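Local coordinates for neutral proteinase inhibitor ScNPI (Streptomyces caespitosus, PDB 4HWX), which inhibits serine endopeptidases such as subtilisin and probably also metallopeptidases, acting as a secreted homodimer of the Streptomyces subtilisin inhibitor family, at residues S2-P6 with L85-R89; V10-I14 with P110-F114; Y73-V79 with K93-T99. All coordinates share one frame; numbering follows the deposited sequence.

Contact 1 (S2-P6 with L85-R89); sequences SAHGP and LNGRR. With ACT (acetate ion), chain C.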
loop_
_atom_site.group_PDB
_atom_site.type_symbol
_atom_site.label_atom_id
_atom_site.label_comp_id
_atom_site.label_asym_id
_atom_site.label_seq_id
_atom_site.Cartn_x
_atom_site.Cartn_y
_atom_site.Cartn_z
ATOM N N SER A 2 -5.138 -18.599 11.913
ATOM C CA SER A 2 -3.986 -18.045 12.636
ATOM C C SER A 2 -3.811 -16.549 12.361
ATOM O O SER A 2 -3.531 -15.791 13.292
ATOM C CB SER A 2 -2.706 -18.798 12.276
ATOM O OG SER A 2 -2.426 -18.732 10.886
ATOM N N ALA A 3 -3.999 -16.130 11.095
ATOM C CA ALA A 3 -3.866 -14.740 10.660
ATOM C C ALA A 3 -5.044 -13.875 11.129
ATOM O O ALA A 3 -6.184 -14.096 10.707
ATOM C CB ALA A 3 -3.745 -14.675 9.140
ATOM N N HIS A 4 -4.755 -12.890 12.002
ATOM C CA HIS A 4 -5.707 -11.910 12.530
ATOM C C HIS A 4 -5.001 -10.568 12.773
ATOM O O HIS A 4 -3.921 -10.543 13.368
ATOM C CB HIS A 4 -6.395 -12.402 13.821
ATOM C CG HIS A 4 -7.390 -11.414 14.360
ATOM N ND1 HIS A 4 -8.673 -11.326 13.842
ATOM C CD2 HIS A 4 -7.237 -10.456 15.306
ATOM C CE1 HIS A 4 -9.262 -10.342 14.503
ATOM N NE2 HIS A 4 -8.438 -9.789 15.394
ATOM N N GLY A 5 -5.632 -9.481 12.322
ATOM C CA GLY A 5 -5.129 -8.122 12.475
ATOM C C GLY A 5 -5.692 -7.153 11.447
ATOM O O GLY A 5 -6.672 -7.493 10.773
ATOM N N PRO A 6 -5.099 -5.933 11.286
ATOM C CA PRO A 6 -5.644 -4.977 10.295
ATOM C C PRO A 6 -5.484 -5.441 8.845
ATOM O O PRO A 6 -4.589 -6.219 8.533
ATOM C CB PRO A 6 -4.836 -3.689 10.537
ATOM C CG PRO A 6 -4.075 -3.910 11.778
ATOM C CD PRO A 6 -3.926 -5.371 11.982
ATOM N N LEU A 85 -2.647 -7.672 5.486
ATOM C CA LEU A 85 -3.807 -8.526 5.310
ATOM C C LEU A 85 -3.914 -9.431 6.515
ATOM O O LEU A 85 -3.028 -10.268 6.735
ATOM C CB LEU A 85 -3.702 -9.334 3.996
ATOM C CG LEU A 85 -4.826 -10.368 3.686
ATOM C CD1 LEU A 85 -6.213 -9.703 3.645
ATOM C CD2 LEU A 85 -4.569 -11.073 2.349
ATOM N N ASN A 86 -4.988 -9.245 7.309
ATOM C CA ASN A 86 -5.269 -10.001 8.531
ATOM C C ASN A 86 -4.017 -10.021 9.447
ATOM O O ASN A 86 -3.622 -11.073 9.943
ATOM C CB ASN A 86 -5.794 -11.423 8.202
ATOM C CG ASN A 86 -7.087 -11.412 7.412
ATOM O OD1 ASN A 86 -8.030 -10.658 7.707
ATOM N ND2 ASN A 86 -7.162 -12.243 6.378
ATOM N N GLY A 87 -3.386 -8.847 9.597
ATOM C CA GLY A 87 -2.207 -8.653 10.432
ATOM C C GLY A 87 -0.855 -8.957 9.817
ATOM O O GLY A 87 0.153 -8.638 10.435
ATOM N N ARG A 88 -0.794 -9.582 8.626
ATOM C CA ARG A 88 0.516 -9.872 8.021
ATOM C C ARG A 88 0.824 -8.940 6.872
ATOM O O ARG A 88 -0.019 -8.706 6.010
ATOM C CB ARG A 88 0.723 -11.330 7.576
ATOM C CG ARG A 88 -0.468 -12.071 7.005
ATOM C CD ARG A 88 -0.540 -13.485 7.576
ATOM N NE ARG A 88 0.028 -14.485 6.669
ATOM C CZ ARG A 88 -0.668 -15.458 6.085
ATOM N NH1 ARG A 88 -1.968 -15.589 6.320
ATOM N NH2 ARG A 88 -0.066 -16.312 5.267
ATOM N N ARG A 89 2.049 -8.408 6.887
ATOM C CA ARG A 89 2.597 -7.499 5.881
ATOM C C ARG A 89 2.600 -8.224 4.529
ATOM O O ARG A 89 2.960 -9.404 4.457
ATOM C CB ARG A 89 4.014 -7.050 6.310
ATOM C CG ARG A 89 4.606 -5.901 5.485
ATOM C CD ARG A 89 4.511 -4.540 6.173
ATOM N NE ARG A 89 3.621 -3.638 5.442
ATOM C CZ ARG A 89 3.989 -2.861 4.426
ATOM N NH1 ARG A 89 5.259 -2.818 4.035
ATOM N NH2 ARG A 89 3.095 -2.105 3.804
HETATM C C ACT C . -9.350 -13.838 10.776
HETATM O O ACT C . -8.761 -12.850 11.264
HETATM O OXT ACT C . -9.608 -13.862 9.581
HETATM C CH3 ACT C . -9.734 -15.000 11.660
HETATM O O HOH W 1 -8.441 -10.447 10.761
#

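Contact 2 (V10-I14 with P110-F114); sequences VFTVI and PVYAF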
loop_
_atom_site.group_PDB
_atom_site.type_symbol
_atom_site.label_atom_id
_atom_site.label_comp_id
_atom_site.label_asym_id
_atom_site.label_seq_id
_atom_site.Cartn_x
_atom_site.Cartn_y
_atom_site.Cartn_z
ATOM N N VAL A 10 -3.033 -1.506 -0.993
ATOM C CA VAL A 10 -3.005 -0.694 -2.203
ATOM C C VAL A 10 -2.646 -1.650 -3.351
ATOM O O VAL A 10 -1.717 -2.460 -3.223
ATOM C CB VAL A 10 -2.089 0.563 -2.138
ATOM C CG1 VAL A 10 -0.659 0.186 -1.775
ATOM C CG2 VAL A 10 -2.105 1.322 -3.475
ATOM N N PHE A 11 -3.417 -1.586 -4.436
ATOM C CA PHE A 11 -3.186 -2.372 -5.645
ATOM C C PHE A 11 -2.844 -1.453 -6.797
ATOM O O PHE A 11 -3.485 -0.424 -6.952
ATOM C CB PHE A 11 -4.421 -3.216 -6.001
ATOM C CG PHE A 11 -4.863 -4.088 -4.850
ATOM C CD1 PHE A 11 -4.167 -5.249 -4.532
ATOM C CD2 PHE A 11 -5.946 -3.722 -4.056
ATOM C CE1 PHE A 11 -4.540 -6.026 -3.435
ATOM C CE2 PHE A 11 -6.329 -4.507 -2.963
ATOM C CZ PHE A 11 -5.640 -5.667 -2.680
ATOM N N THR A 12 -1.827 -1.789 -7.587
ATOM C CA THR A 12 -1.478 -0.955 -8.741
ATOM C C THR A 12 -1.269 -1.836 -9.981
ATOM O O THR A 12 -1.031 -3.051 -9.886
ATOM C CB THR A 12 -0.250 -0.029 -8.515
ATOM O OG1 THR A 12 0.969 -0.688 -8.849
ATOM C CG2 THR A 12 -0.199 0.631 -7.121
ATOM N N VAL A 13 -1.363 -1.198 -11.142
ATOM C CA VAL A 13 -1.090 -1.814 -12.438
ATOM C C VAL A 13 -0.058 -0.906 -13.105
ATOM O O VAL A 13 -0.298 0.295 -13.279
ATOM C CB VAL A 13 -2.365 -2.038 -13.285
ATOM C CG1 VAL A 13 -2.019 -2.636 -14.638
ATOM C CG2 VAL A 13 -3.377 -2.908 -12.558
ATOM N N ILE A 14 1.099 -1.494 -13.446
ATOM C CA ILE A 14 2.251 -0.801 -13.991
ATOM C C ILE A 14 2.538 -1.185 -15.451
ATOM O O ILE A 14 2.529 -2.365 -15.807
ATOM C CB ILE A 14 3.482 -1.111 -13.078
ATOM C CG1 ILE A 14 3.222 -0.671 -11.621
ATOM C CG2 ILE A 14 4.756 -0.471 -13.628
ATOM C CD1 ILE A 14 4.305 -1.200 -10.591
ATOM N N PRO A 110 -12.273 -9.975 -8.421
ATOM C CA PRO A 110 -12.609 -8.592 -8.035
ATOM C C PRO A 110 -11.381 -7.731 -7.694
ATOM O O PRO A 110 -11.405 -6.547 -7.985
ATOM C CB PRO A 110 -13.509 -8.786 -6.814
ATOM C CG PRO A 110 -14.108 -10.133 -7.016
ATOM C CD PRO A 110 -13.016 -10.956 -7.605
ATOM N N VAL A 111 -10.297 -8.335 -7.144
ATOM C CA VAL A 111 -9.091 -7.613 -6.708
ATOM C C VAL A 111 -8.558 -6.689 -7.810
ATOM O O VAL A 111 -8.390 -5.499 -7.532
ATOM C CB VAL A 111 -7.983 -8.543 -6.148
ATOM C CG1 VAL A 111 -6.731 -7.740 -5.781
ATOM C CG2 VAL A 111 -8.494 -9.303 -4.925
ATOM N N TYR A 112 -8.343 -7.202 -9.034
ATOM C CA TYR A 112 -7.835 -6.366 -10.121
ATOM C C TYR A 112 -8.929 -5.941 -11.115
ATOM O O TYR A 112 -8.612 -5.552 -12.242
ATOM C CB TYR A 112 -6.644 -7.031 -10.827
ATOM C CG TYR A 112 -5.422 -7.001 -9.933
ATOM C CD1 TYR A 112 -4.701 -5.817 -9.743
ATOM C CD2 TYR A 112 -5.089 -8.099 -9.139
ATOM C CE1 TYR A 112 -3.644 -5.748 -8.832
ATOM C CE2 TYR A 112 -4.001 -8.054 -8.260
ATOM C CZ TYR A 112 -3.281 -6.878 -8.112
ATOM O OH TYR A 112 -2.226 -6.821 -7.230
ATOM N N ALA A 113 -10.195 -5.911 -10.670
ATOM C CA ALA A 113 -11.300 -5.447 -11.525
ATOM C C ALA A 113 -11.458 -3.919 -11.355
ATOM O O ALA A 113 -12.421 -3.434 -10.749
ATOM C CB ALA A 113 -12.593 -6.194 -11.191
ATOM N N PHE A 114 -10.436 -3.170 -11.830
ATOM C CA PHE A 114 -10.386 -1.697 -11.781
ATOM C C PHE A 114 -9.536 -1.138 -12.933
ATOM O O PHE A 114 -8.709 -1.898 -13.473
ATOM C CB PHE A 114 -9.863 -1.190 -10.417
ATOM C CG PHE A 114 -8.421 -1.506 -10.085
ATOM C CD1 PHE A 114 -7.402 -0.623 -10.425
ATOM C CD2 PHE A 114 -8.092 -2.650 -9.362
ATOM C CE1 PHE A 114 -6.069 -0.902 -10.097
ATOM C CE2 PHE A 114 -6.756 -2.929 -9.028
ATOM C CZ PHE A 114 -5.755 -2.054 -9.396
ATOM O OXT PHE A 114 -9.656 0.074 -13.242
#

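Contact 3 (Y73-V79 with K93-T99); sequences YFDPVTV and KHTFSNT. With ACT (acetate ion), chain E.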
loop_
_atom_site.group_PDB
_atom_site.type_symbol
_atom_site.label_atom_id
_atom_site.label_comp_id
_atom_site.label_asym_id
_atom_site.label_seq_id
_atom_site.Cartn_x
_atom_site.Cartn_y
_atom_site.Cartn_z
ATOM N N TYR A 73 2.658 -10.775 -28.537
ATOM C CA TYR A 73 3.672 -9.719 -28.427
ATOM C C TYR A 73 4.024 -9.487 -26.962
ATOM O O TYR A 73 3.182 -9.693 -26.063
ATOM C CB TYR A 73 3.206 -8.412 -29.110
ATOM C CG TYR A 73 1.923 -7.845 -28.543
ATOM C CD1 TYR A 73 1.915 -7.173 -27.322
ATOM C CD2 TYR A 73 0.740 -7.872 -29.279
ATOM C CE1 TYR A 73 0.734 -6.681 -26.777
ATOM C CE2 TYR A 73 -0.441 -7.335 -28.769
ATOM C CZ TYR A 73 -0.438 -6.750 -27.508
ATOM O OH TYR A 73 -1.567 -6.189 -26.980
ATOM N N PHE A 74 5.292 -9.175 -26.706
ATOM C CA PHE A 74 5.773 -8.922 -25.353
ATOM C C PHE A 74 5.672 -7.430 -25.087
ATOM O O PHE A 74 6.359 -6.631 -25.727
ATOM C CB PHE A 74 7.216 -9.435 -25.159
ATOM C CG PHE A 74 7.802 -9.188 -23.787
ATOM C CD1 PHE A 74 7.304 -9.849 -22.669
ATOM C CD2 PHE A 74 8.873 -8.312 -23.615
ATOM C CE1 PHE A 74 7.857 -9.627 -21.401
ATOM C CE2 PHE A 74 9.438 -8.107 -22.348
ATOM C CZ PHE A 74 8.936 -8.775 -21.254
ATOM N N ASP A 75 4.770 -7.057 -24.177
ATOM C CA ASP A 75 4.552 -5.664 -23.803
ATOM C C ASP A 75 4.116 -5.766 -22.355
ATOM O O ASP A 75 2.921 -5.779 -22.070
ATOM C CB ASP A 75 3.526 -5.011 -24.758
ATOM C CG ASP A 75 3.447 -3.510 -24.662
ATOM O OD1 ASP A 75 4.101 -2.930 -23.744
ATOM O OD2 ASP A 75 2.780 -2.900 -25.529
ATOM N N PRO A 76 5.103 -6.010 -21.459
ATOM C CA PRO A 76 4.787 -6.386 -20.073
ATOM C C PRO A 76 3.988 -5.375 -19.271
ATOM O O PRO A 76 4.100 -4.150 -19.440
ATOM C CB PRO A 76 6.167 -6.629 -19.443
ATOM C CG PRO A 76 7.132 -5.869 -20.321
ATOM C CD PRO A 76 6.561 -6.082 -21.697
ATOM N N VAL A 77 3.151 -5.939 -18.400
ATOM C CA VAL A 77 2.264 -5.244 -17.482
ATOM C C VAL A 77 2.399 -5.956 -16.129
ATOM O O VAL A 77 2.321 -7.189 -16.062
ATOM C CB VAL A 77 0.789 -5.135 -18.010
ATOM C CG1 VAL A 77 0.172 -6.506 -18.307
ATOM C CG2 VAL A 77 -0.099 -4.358 -17.039
ATOM N N THR A 78 2.632 -5.178 -15.062
ATOM C CA THR A 78 2.872 -5.731 -13.727
ATOM C C THR A 78 1.803 -5.283 -12.746
ATOM O O THR A 78 1.445 -4.111 -12.697
ATOM C CB THR A 78 4.292 -5.315 -13.280
ATOM O OG1 THR A 78 5.222 -5.884 -14.216
ATOM C CG2 THR A 78 4.645 -5.759 -11.823
ATOM N N VAL A 79 1.284 -6.238 -11.974
ATOM C CA VAL A 79 0.318 -5.974 -10.913
ATOM C C VAL A 79 1.087 -5.995 -9.596
ATOM O O VAL A 79 2.044 -6.762 -9.456
ATOM C CB VAL A 79 -0.906 -6.924 -10.889
ATOM C CG1 VAL A 79 -1.800 -6.705 -12.099
ATOM C CG2 VAL A 79 -0.511 -8.400 -10.761
ATOM N N LYS A 93 3.967 -8.981 -6.217
ATOM C CA LYS A 93 3.883 -8.511 -7.594
ATOM C C LYS A 93 3.870 -9.700 -8.558
ATOM O O LYS A 93 4.274 -10.808 -8.197
ATOM C CB LYS A 93 5.007 -7.519 -7.949
ATOM C CG LYS A 93 6.414 -8.120 -7.968
ATOM C CD LYS A 93 7.454 -7.069 -8.347
ATOM C CE LYS A 93 8.866 -7.594 -8.229
ATOM N NZ LYS A 93 9.881 -6.527 -8.460
ATOM N N HIS A 94 3.395 -9.458 -9.778
ATOM C CA HIS A 94 3.386 -10.445 -10.865
ATOM C C HIS A 94 3.398 -9.709 -12.170
ATOM O O HIS A 94 2.603 -8.790 -12.342
ATOM C CB HIS A 94 2.185 -11.411 -10.799
ATOM C CG HIS A 94 2.335 -12.577 -11.730
ATOM N ND1 HIS A 94 2.910 -13.772 -11.309
ATOM C CD2 HIS A 94 2.032 -12.681 -13.050
ATOM C CE1 HIS A 94 2.900 -14.569 -12.370
ATOM N NE2 HIS A 94 2.386 -13.959 -13.441
ATOM N N THR A 95 4.307 -10.102 -13.076
ATOM C CA THR A 95 4.458 -9.517 -14.420
ATOM C C THR A 95 3.838 -10.453 -15.463
ATOM O O THR A 95 4.144 -11.643 -15.484
ATOM C CB THR A 95 5.940 -9.241 -14.739
ATOM O OG1 THR A 95 6.468 -8.373 -13.743
ATOM C CG2 THR A 95 6.142 -8.592 -16.121
ATOM N N PHE A 96 2.950 -9.909 -16.294
ATOM C CA PHE A 96 2.312 -10.631 -17.390
ATOM C C PHE A 96 2.932 -10.183 -18.733
ATOM O O PHE A 96 3.358 -9.034 -18.845
ATOM C CB PHE A 96 0.794 -10.394 -17.382
ATOM C CG PHE A 96 0.088 -10.870 -16.134
ATOM C CD1 PHE A 96 -0.296 -12.205 -15.996
ATOM C CD2 PHE A 96 -0.222 -9.981 -15.105
ATOM C CE1 PHE A 96 -0.956 -12.645 -14.841
ATOM C CE2 PHE A 96 -0.912 -10.417 -13.960
ATOM C CZ PHE A 96 -1.272 -11.745 -13.836
ATOM N N SER A 97 2.937 -11.081 -19.755
ATOM C CA SER A 97 3.478 -10.851 -21.117
ATOM C C SER A 97 2.874 -9.598 -21.764
ATOM O O SER A 97 3.585 -8.844 -22.420
ATOM C CB SER A 97 3.171 -12.062 -22.009
ATOM O OG SER A 97 3.699 -13.257 -21.466
ATOM N N ASN A 98 1.550 -9.412 -21.600
ATOM C CA ASN A 98 0.774 -8.283 -22.118
ATOM C C ASN A 98 -0.572 -8.210 -21.376
ATOM O O ASN A 98 -0.836 -9.047 -20.511
ATOM C CB ASN A 98 0.585 -8.381 -23.654
ATOM C CG ASN A 98 -0.083 -9.648 -24.105
ATOM O OD1 ASN A 98 -1.125 -10.035 -23.587
ATOM N ND2 ASN A 98 0.482 -10.327 -25.097
ATOM N N THR A 99 -1.399 -7.205 -21.695
ATOM C CA THR A 99 -2.686 -7.007 -21.013
ATOM C C THR A 99 -3.666 -8.132 -21.251
ATOM O O THR A 99 -4.432 -8.453 -20.332
ATOM C CB THR A 99 -3.324 -5.676 -21.399
ATOM O OG1 THR A 99 -3.585 -5.678 -22.805
ATOM C CG2 THR A 99 -2.460 -4.485 -20.983
HETATM C C ACT E . 1.792 -16.184 -16.143
HETATM O O ACT E . 2.311 -16.959 -16.978
HETATM O OXT ACT E . 2.051 -14.987 -16.173
HETATM C CH3 ACT E . 0.860 -16.734 -15.092
HETATM O O HOH W 2 -2.903 -7.378 -25.083
HETATM O O HOH W 3 -2.648 -3.724 -24.800
#

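Contact 1 (S2-P6 with L85-R89)
P6 O accepts a hydrogen bond from G87 N at 3.1 Å, nearly straight at the hydrogen (166°). G87 belongs to the type I' turn from L85 to R88, closed by R88 N on L85 O at 3.0 Å, and the N-terminal tail is draped over that turn. At the crossing point backbone lies on backbone: G5 CA and G87 CA are 3.6 Å apart, a closeness made possible by two residues without side chains. Further up the tail, the A3 methyl faces the hairpin and abuts the edge of the R88 guanidinium, CB to NH1 3.5 Å. R88 reaches it because its chain bends at chi2 and chi3; the same NH1 also makes a weak hydrogen bond to D54 O. H4 turns the other way. With CG anti to the backbone N (chi1 -179°), its ring stands off the hairpin, and ND1 donates to an acetate oxygen at 3.0 Å. H4 is a zinc ligand seen in a crystal structure of this protein, though no zinc is bound to this chain here. The turn links strand 84-85 to strand 88-96 at one end of the sheet; N86 ND2 bonds N51 OD1, L85 packs on helix 43-52, and P6 leans on V24 of the second subunit.

Contact 2 (V10-I14 with P110-F114)
F11 and V13, two residues apart on strand 8-15, leave a hollow between their side chains, and the rims of the Y112 and F114 rings fill it. On the F11 side, CB rests over the seam between the two rings, 3.9 Å from Y112 CE1 and 3.8 Å from F114 CZ. On the V13 side, CG2 closes the hollow 4.0 Å from F114 CZ; the V13 and F114 side chains run antiparallel alongside each other, with CG2 level with the far end of the ring. The F11 ring is itself a bump between two surfaces. V111 CG1 presses on one face, 3.8 Å from the ring centroid and 18° off its normal, while the ring edge is directed at the face of Y112 in an offset edge-to-face pair with the planes 78° apart and the centroids 5.7 Å apart. In this Streptomyces subtilisin inhibitor fold the chain thus ends by packing its last residues on the antiparallel sheet beside helix 43-52, whose L50 touches both F11 and V111. V111 CG1, anti to the backbone N (chi1 177°), is the branch that reaches the strand. The Y112 hydroxyl sits at the edge of the F11 ring, 3.7 Å from CD1, and spends its polarity on T80 O of the neighbouring strand. T12 points away from the tail and packs on R89 of the second subunit, whereas the terminal carboxylate of F114 is met by R26 NE.

Contact 3 (Y73-V79 with K93-T99)
N98 reaches back to the loop before strand 77-82: its ND2 donates to Y73 O at 2.9 Å, almost straight (166°), in the plane of both the carbonyl and the amide. Its chi1 of 58° puts CG between the backbone N and the carbonyl carbon, and Y73 adopts the same choice (chi1 59°), which lays its ring across N98. There Y73 CE1 meets N98 CB at 3.6 Å and ND2 lies over the face toward the rim. The second amide proton serves P71 O, while OD1 caps V101 N of helix 99-105, so the amide is fixed from both ends. D75 N adds a bond to S97 O at 2.8 Å before the regular antiparallel pairing of V77 with F96 and V79 with H94. On the face carrying T78 and T95, both OG1 atoms point beside their own backbone N and come within 2.8 Å of each other. On the other face H94 folds CD2 over the centre of the F96 ring, 3.4 Å above the ring plane, while V79 CG2 touches the ring's edge at F96 CE2, 3.8 Å away. H94 NE2 binds an acetate oxygen at 2.9 Å. By analogy with other members of the SSI family, Y73 and F74 probably belong to the reactive-site loop, and N98 with the C70-C100 disulfide then likely helps hold it in the canonical shape.

Overall arrangement
All three contacts reach one antiparallel sheet. Contacts 2 and 3 adjoin, their centres 13 Å apart: strand 8-15 pairs with strand 77-82, I14 N lying 2.7 Å from T78 O in a probable hydrogen bond, and Y112 CE1 packs 3.6 Å from V79 CB. Contact 1 is remote, about 20 Å from contact 2 and 29 Å from contact 3 between centres, yet shares strand 88-96 with the latter. Contacts 1 and 3 lie on opposite sides of the chain's centre, so the zinc ligand H4 stands far from the probable reactive-site loop. Contacts 1 and 2 both touch the second subunit; contact 3 does not.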